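Side-chain contacts in Phenylalanine/tyrosine ammonia-lyase (Rhodosporidium toruloides, PDB 1Y2M), which catalyses the non-oxidative deamination of L-phenylalanine and L-tyrosine to trans-cinnamate and p-coumarate, releasing ammonia, as a homotetramer: residues H322-Q325 with I326-A329; M443-A446 with G447-R450; A485-V488 with T489-V492; S567-R570 with D571-V574. All blocks are in the same frame, centred on the assembly; numbering follows the deposited sequence.

Contact 1: H322-Q325 with I326-A329; sequences HPTQ and IEVA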
ATOM      1  N   HIS B 322     -22.355  15.769  12.605  1.00  7.38           N
ATOM      2  CA  HIS B 322     -22.057  14.392  12.349  1.00  6.52           C
ATOM      3  C   HIS B 322     -22.226  13.675  13.675  1.00  7.65           C
ATOM      4  O   HIS B 322     -21.586  14.034  14.678  1.00  8.24           O
ATOM      5  CB  HIS B 322     -20.621  14.228  11.910  1.00  9.25           C
ATOM      6  CG  HIS B 322     -20.344  14.704  10.536  1.00 11.16           C
ATOM      7  ND1 HIS B 322     -20.814  14.053   9.417  1.00  8.79           N
ATOM      8  CD2 HIS B 322     -19.603  15.742  10.094  1.00 11.75           C
ATOM      9  CE1 HIS B 322     -20.394  14.693   8.345  1.00  9.09           C
ATOM     10  NE2 HIS B 322     -19.667  15.732   8.723  1.00 10.81           N
ATOM     11  N   PRO B 323     -23.109  12.677  13.714  1.00  9.11           N
ATOM     12  CA  PRO B 323     -23.391  12.056  15.010  1.00  8.42           C
ATOM     13  C   PRO B 323     -22.201  11.615  15.834  1.00  7.42           C
ATOM     14  O   PRO B 323     -22.176  11.832  17.050  1.00  9.95           O
ATOM     15  CB  PRO B 323     -24.290  10.871  14.638  1.00  9.21           C
ATOM     16  CG  PRO B 323     -25.062  11.388  13.421  1.00  9.64           C
ATOM     17  CD  PRO B 323     -24.029  12.202  12.650  1.00 11.21           C
ATOM     18  N   THR B 324     -21.195  11.033  15.199  1.00  7.19           N
ATOM     19  CA  THR B 324     -20.037  10.532  15.960  1.00  7.61           C
ATOM     20  C   THR B 324     -19.067  11.644  16.283  1.00  6.34           C
ATOM     21  O   THR B 324     -18.289  11.495  17.241  1.00  9.98           O
ATOM     22  CB  THR B 324     -19.306   9.405  15.248  1.00  7.89           C
ATOM     23  OG1 THR B 324     -19.010   9.815  13.902  1.00  9.71           O
ATOM     24  CG2 THR B 324     -20.166   8.118  15.278  1.00  9.33           C
ATOM     25  N   GLN B 325     -19.100  12.756  15.546  1.00  8.36           N
ATOM     26  CA  GLN B 325     -18.335  13.917  15.978  1.00  6.52           C
ATOM     27  C   GLN B 325     -18.932  14.480  17.286  1.00  7.13           C
ATOM     28  O   GLN B 325     -18.214  14.817  18.252  1.00  8.36           O
ATOM     29  CB  GLN B 325     -18.378  15.001  14.915  1.00  6.94           C
ATOM     30  CG  GLN B 325     -17.460  16.167  15.242  1.00  7.25           C
ATOM     31  CD  GLN B 325     -17.456  17.224  14.169  1.00  6.62           C
ATOM     32  OE1 GLN B 325     -17.390  16.914  12.978  1.00  9.43           O
ATOM     33  NE2 GLN B 325     -17.451  18.506  14.593  1.00  7.50           N
ATOM     34  N   ILE B 326     -20.250  14.620  17.292  1.00  9.42           N
ATOM     35  CA  ILE B 326     -20.992  15.023  18.492  1.00  5.68           C
ATOM     36  C   ILE B 326     -20.637  14.099  19.650  1.00  7.99           C
ATOM     37  O   ILE B 326     -20.373  14.551  20.749  1.00  8.39           O
ATOM     38  CB  ILE B 326     -22.479  14.991  18.218  1.00  5.78           C
ATOM     39  CG1 ILE B 326     -22.873  16.080  17.204  1.00  8.90           C
ATOM     40  CG2 ILE B 326     -23.279  15.099  19.498  1.00  8.92           C
ATOM     41  CD1 ILE B 326     -24.302  15.943  16.711  1.00 10.02           C
ATOM     42  N   GLU B 327     -20.636  12.797  19.373  1.00  9.46           N
ATOM     43  CA  GLU B 327     -20.342  11.806  20.389  1.00  8.79           C
ATOM     44  C   GLU B 327     -18.973  11.999  21.019  1.00  9.67           C
ATOM     45  O   GLU B 327     -18.820  11.985  22.237  1.00 10.61           O
ATOM     46  CB  GLU B 327     -20.472  10.415  19.788  1.00 12.37           C
ATOM     47  CG  GLU B 327     -19.981   9.300  20.645  1.00 11.92           C
ATOM     48  CD  GLU B 327     -20.149   7.911  19.974  1.00 13.79           C
ATOM     49  OE1 GLU B 327     -20.902   7.820  18.984  1.00 16.17           O
ATOM     50  OE2 GLU B 327     -19.547   6.959  20.460  1.00 19.00           O
ATOM     51  N   VAL B 328     -17.961  12.106  20.170  1.00  6.89           N
ATOM     52  CA  VAL B 328     -16.585  12.201  20.666  1.00  6.99           C
ATOM     53  C   VAL B 328     -16.376  13.532  21.461  1.00  7.89           C
ATOM     54  O   VAL B 328     -15.801  13.549  22.560  1.00  9.01           O
ATOM     55  CB  VAL B 328     -15.581  12.089  19.504  1.00  8.74           C
ATOM     56  CG1 VAL B 328     -14.172  12.437  19.991  1.00  9.93           C
ATOM     57  CG2 VAL B 328     -15.665  10.695  18.833  1.00  9.20           C
ATOM     58  N   ALA B 329     -16.838  14.637  20.921  1.00  8.44           N
ATOM     59  CA  ALA B 329     -16.750  15.930  21.609  1.00  7.73           C
ATOM     60  C   ALA B 329     -17.437  15.860  22.964  1.00  7.23           C
ATOM     61  O   ALA B 329     -16.939  16.358  23.964  1.00  9.96           O
ATOM     62  CB  ALA B 329     -17.338  17.017  20.769  1.00  9.14           C
TER

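Contact 2: M443-A446 with G447-R450; sequences MLNA and GMNR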
HETATM    1  N   MSE B 443       3.522  17.465  23.115  1.00  9.33           N
HETATM    2  CA  MSE B 443       3.700  17.552  24.554  1.00 10.31           C
HETATM    3  C   MSE B 443       5.153  17.330  24.982  1.00 12.01           C
HETATM    4  O   MSE B 443       5.571  17.892  25.989  1.00 10.88           O
HETATM    5  CB  MSE B 443       2.792  16.543  25.299  1.00 11.51           C
HETATM    6  CG  MSE B 443       2.757  16.754  26.726  1.00 14.27           C
HETATM    7 SE   MSE B 443       1.410  15.587  27.591  1.00 20.67          SE
HETATM    8  CE  MSE B 443       2.146  13.849  26.985  1.00 22.62           C
ATOM      9  N   LEU B 444       5.881  16.493  24.237  1.00 11.66           N
ATOM     10  CA  LEU B 444       7.291  16.194  24.498  1.00 11.72           C
ATOM     11  C   LEU B 444       8.267  17.169  23.819  1.00 14.02           C
ATOM     12  O   LEU B 444       9.509  16.968  23.865  1.00 15.55           O
ATOM     13  CB  LEU B 444       7.595  14.764  24.060  1.00 11.98           C
ATOM     14  CG  LEU B 444       6.794  13.699  24.833  1.00  7.39           C
ATOM     15  CD1 LEU B 444       7.273  12.293  24.366  1.00 14.09           C
ATOM     16  CD2 LEU B 444       6.833  13.876  26.307  1.00 12.66           C
ATOM     17  N   ASN B 445       7.721  18.176  23.157  1.00 13.41           N
ATOM     18  CA  ASN B 445       8.509  19.224  22.494  1.00 11.33           C
ATOM     19  C   ASN B 445       8.564  20.475  23.338  1.00 11.60           C
ATOM     20  O   ASN B 445       7.560  21.162  23.515  1.00 11.54           O
ATOM     21  CB  ASN B 445       7.888  19.516  21.115  1.00 11.64           C
ATOM     22  CG  ASN B 445       8.760  20.417  20.255  1.00 15.90           C
ATOM     23  OD1 ASN B 445       9.318  21.398  20.746  1.00 18.97           O
ATOM     24  ND2 ASN B 445       8.893  20.094  18.979  1.00 13.19           N
ATOM     25  N   ALA B 446       9.756  20.764  23.857  1.00 13.69           N
ATOM     26  CA  ALA B 446       9.956  21.881  24.804  1.00 13.59           C
ATOM     27  C   ALA B 446       9.560  23.209  24.197  1.00 13.76           C
ATOM     28  O   ALA B 446       9.138  24.119  24.888  1.00 13.84           O
ATOM     29  CB  ALA B 446      11.449  21.934  25.221  1.00 16.40           C
ATOM     30  N   GLY B 447       9.720  23.314  22.888  1.00 13.58           N
ATOM     31  CA  GLY B 447       9.321  24.503  22.166  1.00 15.60           C
ATOM     32  C   GLY B 447       7.846  24.672  21.981  1.00 15.94           C
ATOM     33  O   GLY B 447       7.413  25.755  21.666  1.00 17.72           O
HETATM   34  N   MSE B 448       7.061  23.617  22.191  1.00 11.79           N
HETATM   35  CA  MSE B 448       5.614  23.669  21.928  1.00 14.10           C
HETATM   36  C   MSE B 448       4.722  23.395  23.141  1.00 14.41           C
HETATM   37  O   MSE B 448       3.535  23.514  23.033  1.00 14.06           O
HETATM   38  CB  MSE B 448       5.259  22.616  20.862  1.00 13.20           C
HETATM   39  CG  MSE B 448       6.016  22.769  19.617  1.00 16.17           C
HETATM   40 SE   MSE B 448       5.702  21.288  18.302  1.00 27.78          SE
HETATM   41  CE  MSE B 448       3.997  21.851  17.809  1.00 15.51           C
ATOM     42  N   ASN B 449       5.278  22.929  24.262  1.00 12.93           N
ATOM     43  CA  ASN B 449       4.503  22.320  25.346  1.00 14.30           C
ATOM     44  C   ASN B 449       4.172  23.231  26.504  1.00 13.54           C
ATOM     45  O   ASN B 449       3.931  22.817  27.629  1.00 14.06           O
ATOM     46  CB  ASN B 449       5.205  21.017  25.784  1.00 13.73           C
ATOM     47  CG  ASN B 449       6.539  21.262  26.433  1.00 18.29           C
ATOM     48  OD1 ASN B 449       6.944  22.413  26.619  1.00 15.63           O
ATOM     49  ND2 ASN B 449       7.247  20.188  26.786  1.00 11.66           N
ATOM     50  N   ARG B 450       4.108  24.528  26.212  1.00 12.59           N
ATOM     51  CA  ARG B 450       3.622  25.511  27.178  1.00 15.56           C
ATOM     52  C   ARG B 450       4.388  25.420  28.494  1.00 13.69           C
ATOM     53  O   ARG B 450       3.830  25.525  29.581  1.00 16.62           O
ATOM     54  CB  ARG B 450       2.085  25.387  27.293  1.00 17.65           C
ATOM     55  CG  ARG B 450       1.402  25.603  25.924  1.00 27.84           C
ATOM     56  CD  ARG B 450      -0.040  25.086  25.827  1.00 27.88           C
TER

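Contact 3: A485-V488 with T489-V492; sequences ANPV and TTHV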
ATOM      1  N   ALA B 485      -1.916  -0.653   7.760  1.00  8.19           N
ATOM      2  CA  ALA B 485      -3.231  -0.109   7.268  1.00  8.98           C
ATOM      3  C   ALA B 485      -3.541  -0.291   5.816  1.00  6.38           C
ATOM      4  O   ALA B 485      -4.716  -0.067   5.373  1.00  9.35           O
ATOM      5  CB  ALA B 485      -3.413   1.344   7.655  1.00 10.71           C
ATOM      6  N   ASN B 486      -2.563  -0.624   4.962  1.00  6.11           N
ATOM      7  CA  ASN B 486      -2.847  -0.940   3.561  1.00  7.74           C
ATOM      8  C   ASN B 486      -3.789  -2.113   3.483  1.00  7.84           C
ATOM      9  O   ASN B 486      -3.771  -2.990   4.355  1.00  7.77           O
ATOM     10  CB  ASN B 486      -1.571  -1.231   2.757  1.00  8.93           C
ATOM     11  CG  ASN B 486      -0.675  -0.017   2.671  1.00 10.17           C
ATOM     12  OD1 ASN B 486      -1.149   1.080   2.290  1.00  8.51           O
ATOM     13  ND2 ASN B 486       0.587  -0.178   3.099  1.00 10.66           N
ATOM     14  N   PRO B 487      -4.649  -2.126   2.464  1.00  8.96           N
ATOM     15  CA  PRO B 487      -5.626  -3.226   2.411  1.00  8.04           C
ATOM     16  C   PRO B 487      -5.015  -4.569   2.043  1.00  7.33           C
ATOM     17  O   PRO B 487      -4.061  -4.648   1.276  1.00 10.14           O
ATOM     18  CB  PRO B 487      -6.590  -2.793   1.314  1.00  8.50           C
ATOM     19  CG  PRO B 487      -5.832  -1.836   0.455  1.00 11.39           C
ATOM     20  CD  PRO B 487      -4.881  -1.121   1.400  1.00  9.89           C
ATOM     21  N   VAL B 488      -5.568  -5.633   2.643  1.00  8.94           N
ATOM     22  CA  VAL B 488      -5.272  -6.980   2.220  1.00  7.93           C
ATOM     23  C   VAL B 488      -6.166  -7.424   1.081  1.00  5.33           C
ATOM     24  O   VAL B 488      -5.738  -8.183   0.202  1.00  8.58           O
ATOM     25  CB  VAL B 488      -5.493  -7.928   3.437  1.00  8.95           C
ATOM     26  CG1 VAL B 488      -5.624  -9.412   3.082  1.00 13.89           C
ATOM     27  CG2 VAL B 488      -4.414  -7.696   4.505  1.00 10.10           C
ATOM     28  N   THR B 489      -7.387  -6.879   1.014  1.00  8.88           N
ATOM     29  CA  THR B 489      -8.381  -7.368   0.084  1.00  8.74           C
ATOM     30  C   THR B 489      -8.182  -7.054  -1.397  1.00  9.55           C
ATOM     31  O   THR B 489      -8.863  -7.631  -2.245  1.00 13.18           O
ATOM     32  CB  THR B 489      -9.765  -6.951   0.509  1.00  9.09           C
ATOM     33  OG1 THR B 489      -9.848  -5.517   0.520  1.00 10.05           O
ATOM     34  CG2 THR B 489     -10.116  -7.523   1.844  1.00 11.95           C
ATOM     35  N   THR B 490      -7.199  -6.232  -1.717  1.00  7.80           N
ATOM     36  CA  THR B 490      -6.784  -5.993  -3.101  1.00  9.35           C
ATOM     37  C   THR B 490      -5.782  -7.041  -3.597  1.00 11.13           C
ATOM     38  O   THR B 490      -5.247  -6.900  -4.720  1.00 15.68           O
ATOM     39  CB  THR B 490      -6.108  -4.621  -3.197  1.00 10.34           C
ATOM     40  OG1 THR B 490      -5.075  -4.515  -2.211  1.00 11.44           O
ATOM     41  CG2 THR B 490      -7.124  -3.510  -3.003  1.00 14.24           C
ATOM     42  N   HIS B 491      -5.496  -8.047  -2.783  1.00  9.43           N
ATOM     43  CA  HIS B 491      -4.480  -9.072  -3.115  1.00  8.23           C
ATOM     44  C   HIS B 491      -5.082 -10.455  -3.381  1.00  9.25           C
ATOM     45  O   HIS B 491      -4.394 -11.478  -3.316  1.00 10.50           O
ATOM     46  CB  HIS B 491      -3.398  -9.130  -2.031  1.00 10.32           C
ATOM     47  CG  HIS B 491      -2.640  -7.853  -1.975  1.00  9.04           C
ATOM     48  ND1 HIS B 491      -1.694  -7.555  -2.924  1.00 12.00           N
ATOM     49  CD2 HIS B 491      -2.742  -6.757  -1.175  1.00  7.95           C
ATOM     50  CE1 HIS B 491      -1.213  -6.346  -2.696  1.00 12.45           C
ATOM     51  NE2 HIS B 491      -1.870  -5.815  -1.682  1.00 10.37           N
ATOM     52  N   VAL B 492      -6.328 -10.468  -3.782  1.00  8.56           N
ATOM     53  CA  VAL B 492      -7.066 -11.705  -4.117  1.00  7.36           C
ATOM     54  C   VAL B 492      -6.428 -12.396  -5.337  1.00  7.88           C
ATOM     55  O   VAL B 492      -6.160 -11.754  -6.350  1.00 12.45           O
ATOM     56  CB  VAL B 492      -8.566 -11.325  -4.416  1.00  9.06           C
ATOM     57  CG1 VAL B 492      -9.362 -12.523  -4.948  1.00 11.74           C
ATOM     58  CG2 VAL B 492      -9.191 -10.742  -3.180  1.00 11.98           C
TER
HETATM   59  O   HOH W   1      -2.123  -3.319  -0.195  1.00  6.30           O

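Contact 4: S567-R570 with D571-V574; sequences SNLR and DELV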
ATOM      1  N   SER B 567       4.184  57.185  44.624  1.00 13.17           N
ATOM      2  CA  SER B 567       4.021  57.043  43.195  1.00 12.22           C
ATOM      3  C   SER B 567       2.854  56.119  42.877  1.00 12.04           C
ATOM      4  O   SER B 567       2.250  55.467  43.759  1.00 12.11           O
ATOM      5  CB  SER B 567       5.293  56.447  42.577  1.00 13.78           C
ATOM      6  OG  SER B 567       5.359  55.038  42.785  1.00 17.90           O
ATOM      7  N   ASN B 568       2.572  56.022  41.594  1.00 11.05           N
ATOM      8  CA  ASN B 568       1.626  55.050  41.108  1.00 10.28           C
ATOM      9  C   ASN B 568       2.362  54.028  40.255  1.00 10.26           C
ATOM     10  O   ASN B 568       1.852  53.585  39.217  1.00 10.92           O
ATOM     11  CB  ASN B 568       0.507  55.762  40.332  1.00 10.41           C
ATOM     12  CG  ASN B 568      -0.608  54.835  39.959  1.00 12.30           C
ATOM     13  OD1 ASN B 568      -0.885  53.860  40.680  1.00 11.86           O
ATOM     14  ND2 ASN B 568      -1.226  55.079  38.797  1.00 15.72           N
ATOM     15  N   LEU B 569       3.520  53.577  40.768  1.00 10.21           N
ATOM     16  CA  LEU B 569       4.375  52.603  40.033  1.00  9.30           C
ATOM     17  C   LEU B 569       4.247  51.140  40.456  1.00  9.70           C
ATOM     18  O   LEU B 569       4.649  50.241  39.709  1.00  9.63           O
ATOM     19  CB  LEU B 569       5.852  52.974  40.171  1.00  9.53           C
ATOM     20  CG  LEU B 569       6.237  54.345  39.653  1.00 10.41           C
ATOM     21  CD1 LEU B 569       7.646  54.672  40.074  1.00 13.92           C
ATOM     22  CD2 LEU B 569       6.073  54.338  38.166  1.00  9.63           C
ATOM     23  N   ARG B 570       3.676  50.877  41.627  1.00 11.98           N
ATOM     24  CA  ARG B 570       3.673  49.500  42.167  1.00 15.02           C
ATOM     25  C   ARG B 570       2.799  48.509  41.392  1.00 15.97           C
ATOM     26  O   ARG B 570       3.259  47.417  41.024  1.00 13.98           O
ATOM     27  CB  ARG B 570       3.317  49.500  43.639  1.00 17.48           C
ATOM     28  CG  ARG B 570       3.313  48.111  44.257  1.00 16.02           C
ATOM     29  CD  ARG B 570       3.361  48.226  45.764  1.00 25.34           C
ATOM     30  NE  ARG B 570       3.212  46.949  46.481  1.00 21.47           N
ATOM     31  CZ  ARG B 570       2.047  46.345  46.732  1.00 31.12           C
ATOM     32  NH1 ARG B 570       0.901  46.811  46.244  1.00 38.14           N
ATOM     33  NH2 ARG B 570       2.038  45.222  47.430  1.00 27.86           N
ATOM     34  N   ASP B 571       1.530  48.857  41.165  1.00 17.55           N
ATOM     35  CA  ASP B 571       0.641  48.037  40.319  1.00 18.76           C
ATOM     36  C   ASP B 571       1.291  47.736  38.992  1.00 17.29           C
ATOM     37  O   ASP B 571       1.357  46.590  38.568  1.00 17.06           O
ATOM     38  CB  ASP B 571      -0.660  48.779  40.008  1.00 21.73           C
ATOM     39  CG  ASP B 571      -1.764  48.433  40.939  1.00 27.23           C
ATOM     40  OD1 ASP B 571      -1.451  47.984  42.073  1.00 38.84           O
ATOM     41  OD2 ASP B 571      -2.941  48.644  40.527  1.00 32.76           O
ATOM     42  N   GLU B 572       1.757  48.783  38.323  1.00 16.67           N
ATOM     43  CA  GLU B 572       2.365  48.609  37.016  1.00 15.05           C
ATOM     44  C   GLU B 572       3.560  47.643  37.092  1.00 11.91           C
ATOM     45  O   GLU B 572       3.733  46.774  36.229  1.00 11.55           O
ATOM     46  CB  GLU B 572       2.834  49.956  36.462  1.00 16.96           C
ATOM     47  CG  GLU B 572       3.303  49.881  35.033  1.00 17.98           C
ATOM     48  CD  GLU B 572       3.956  51.153  34.496  1.00 16.70           C
ATOM     49  OE1 GLU B 572       3.998  52.202  35.199  1.00 19.67           O
ATOM     50  OE2 GLU B 572       4.428  51.085  33.342  1.00 30.37           O
ATOM     51  N   LEU B 573       4.400  47.835  38.110  1.00  9.85           N
ATOM     52  CA  LEU B 573       5.624  47.036  38.184  1.00 11.46           C
ATOM     53  C   LEU B 573       5.314  45.561  38.400  1.00 11.70           C
ATOM     54  O   LEU B 573       5.897  44.676  37.757  1.00  9.75           O
ATOM     55  CB  LEU B 573       6.543  47.506  39.307  1.00 13.30           C
ATOM     56  CG  LEU B 573       7.896  46.759  39.346  1.00 12.15           C
ATOM     57  CD1 LEU B 573       8.710  47.094  38.094  1.00 11.83           C
ATOM     58  CD2 LEU B 573       8.707  47.041  40.572  1.00 12.20           C
ATOM     59  N   VAL B 574       4.435  45.293  39.372  1.00 12.19           N
ATOM     60  CA  VAL B 574       4.090  43.897  39.680  1.00 11.60           C
ATOM     61  C   VAL B 574       3.498  43.232  38.443  1.00 12.54           C
ATOM     62  O   VAL B 574       3.848  42.089  38.099  1.00 13.74           O
ATOM     63  CB  VAL B 574       3.086  43.792  40.827  1.00  9.95           C
ATOM     64  CG1 VAL B 574       2.657  42.345  40.984  1.00 11.12           C
ATOM     65  CG2 VAL B 574       3.694  44.278  42.100  1.00  8.78           C
TER
HETATM   66  O   HOH W   2       0.302  51.534  42.195  1.00 17.86           O
HETATM   67  O   HOH W   3       2.410  53.659  36.683  1.00 25.69           O
HETATM   68  O   HOH W   4       0.427  51.324  38.578  1.00 27.14           O

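Contact 1: H322-Q325 with I326-A329
H322 and I326 begin a run of four backbone hydrogen bonds that make the first turns of helix 323-336. H322 is the N-cap residue. I326 N meets H322 O at 3.0 Å in a nearly straight bond, with the N-H...O angle at 174°. E327 N follows on P323 O, V328 N on T324 O and A329 N on Q325 O, the normal alpha-helical spacing. V328 N approaches T324 O from above the carbonyl plane.

Carbon atoms of the side chains pack against the same carbonyl oxygens. I326 CG1 rests 3.5 Å from H322 O, next to the bond of its own backbone N. V328 CG2 stands beside its own backbone N, which brings it to 3.2 Å from T324 O. A329 CB lies 3.5 Å from Q325 O. T324 and E327 make a separate methyl-to-carboxylate contact, CG2 to OE1 at 3.8 Å. The extended E327 chain, with CG anti to N (chi1 170°), runs across the T324 methyl.

The polar ends turn to partners beyond the turn. T324 OG1 bonds G373 O, and E327 OE2 bonds Q44 N. Q325 NE2 is shared between H316 ND1 and N412 OD1 of the second subunit. H322 NE2 bonds E389 OE1 of that same subunit.

This helix start is therefore wedged between helices. T324 and E327 face helix 368-391 through S377, V376 and I380. I326 and A329 rest on helix 314-318, and H322 and P323 pack against I388 of the second subunit.

Contact 2: M443-A446 with G447-R450
N445 O takes the shortest hydrogen bond here, from M448 N at 2.8 Å. The donor comes from well above the carbonyl plane, 54° out of it. With A446 and G447 at the corners, this is a type I beta turn. The N445 side chain adds to it. Its OD1 accepts a weak bond from G447 N at 2.9 Å, consistent with an Asx turn at the same corner. With CG anti to the backbone N (chi1 -170°), the N445 amide lies on the side of its own carbonyl carbon, where OD1 meets G447 and ND2 meets M448.

M448 is present as selenomethionine. ND2 of N445 lies 3.5 Å from SE of M448, and CG of N445 is 3.7 Å from CG of M448. The bent M448 chain thus lies against the amide of N445.

N449 ties the turn back to the helix before it. Its ND2 donates to M443 O at 3.0 Å, and that oxygen lies in the plane of the N449 amide. CG of N449 sits between N and C of its own backbone (chi1 67°), which folds the amide back over the turn. A446 O is bonded by N589 ND2.

The turn follows the end of helix 416-443. M443 packs on C530, V531 and A534 of helix 506-560. N445 touches M497 of the third subunit, and M448 touches A498 of the second. L444 lies about 7 Å from cinnamate-binding K468, measured between side chains, at the start of helix 468-484.

Contact 3: A485-V488 with T489-V492
V488 O accepts from H491 N at 3.0 Å, closing a type I beta turn with T489 and T490 at its corners. The donor stands above the carbonyl plane of V488, 37° out of it. The turn lies in the link between helices 468-484 and 506-560, at the centre of the tetramer.

P487 and T490 meet on one side of the turn. The proline CG lies 3.9 Å from T490 OG1 and 4.1 Å from T490 CG2, so the threonine offers both branches to the ring. T489 turns to helix 416-443, where OG1 bonds E423 OE1. The other E423 oxygen, OE2, takes V488 N. V488 itself packs on I508 and R512 of helix 506-560.

H491 turns back alongside the turn, its ring edge to P487 O, with CG anti to its carbonyl carbon (chi1 -64°). Its CB is 3.4 Å from V488 O. Its ring also meets the ring of H491 of the fourth subunit, the planes at about 35°. Along its edge, H491 CD2 is 3.5 Å from P487 O. Beside it a water in the ring plane bridges the two residues, 2.9 Å from H491 NE2 and 2.8 Å from P487 O.

Contact 4: S567-R570 with D571-V574
L569 and L573 form the tight side of this helix start. L573 N donates to L569 O at 2.9 Å, and L573 CB lies 3.4 Å from the same oxygen. Next to it V574 N meets R570 O in a nearly straight bond, 175° at the hydrogen. V574 CG2 leans on R570 O at 3.3 Å. L573 is buried, packing on I556 and F560 of helix 506-560 and on V611 of helix 593-611. L569, partly exposed, rests on L612 and T615.

The other side is loose and wet. N568 makes no direct contact with D571-V574; waters join them. One water takes the bond from D571 N and donates to N568 OD1. A second accepts from E572 N at 2.9 Å and donates to N568 O at 2.7 Å. A third donates both to N568 O and to E572 OE1, each at 2.6 Å. Water thus takes up two N-H groups of the first turn, D571 N and E572 N; the direct backbone bonds into L569 O and R570 O come from L573 N and V574 N. R570 is exposed too. With CG anti to its backbone N (chi1 -179°), its extended chain reaches D557 of helix 506-560, where NE and OD1 make a salt bridge.

S567 OG, also bonded to M564 O, accepts from L569 N at 3.1 Å. This is an ST turn just before helix 570-587, in the helix-loop-helix link that follows helix 506-560.

Overall arrangement
All four contacts are local and follow one another along the chain, with no nesting or crossing. Contact 1 starts helix 323-336. Contact 2 closes a turn just after helix 416-443. Contact 3 closes another between helices 468-484 and 506-560. Contact 4 turns the chain from helix 506-560 into helix 570-587. The long helix 506-560 links the last three: contact 3 packs near its start, contact 2 further along and contact 4 near its end. Contacts 3 and 4 have centres about 69 Å apart. Contacts 1, 2 and 3 all touch the second subunit. Contact 4 lies far out on the surface, touched by no other chain of the tetramer.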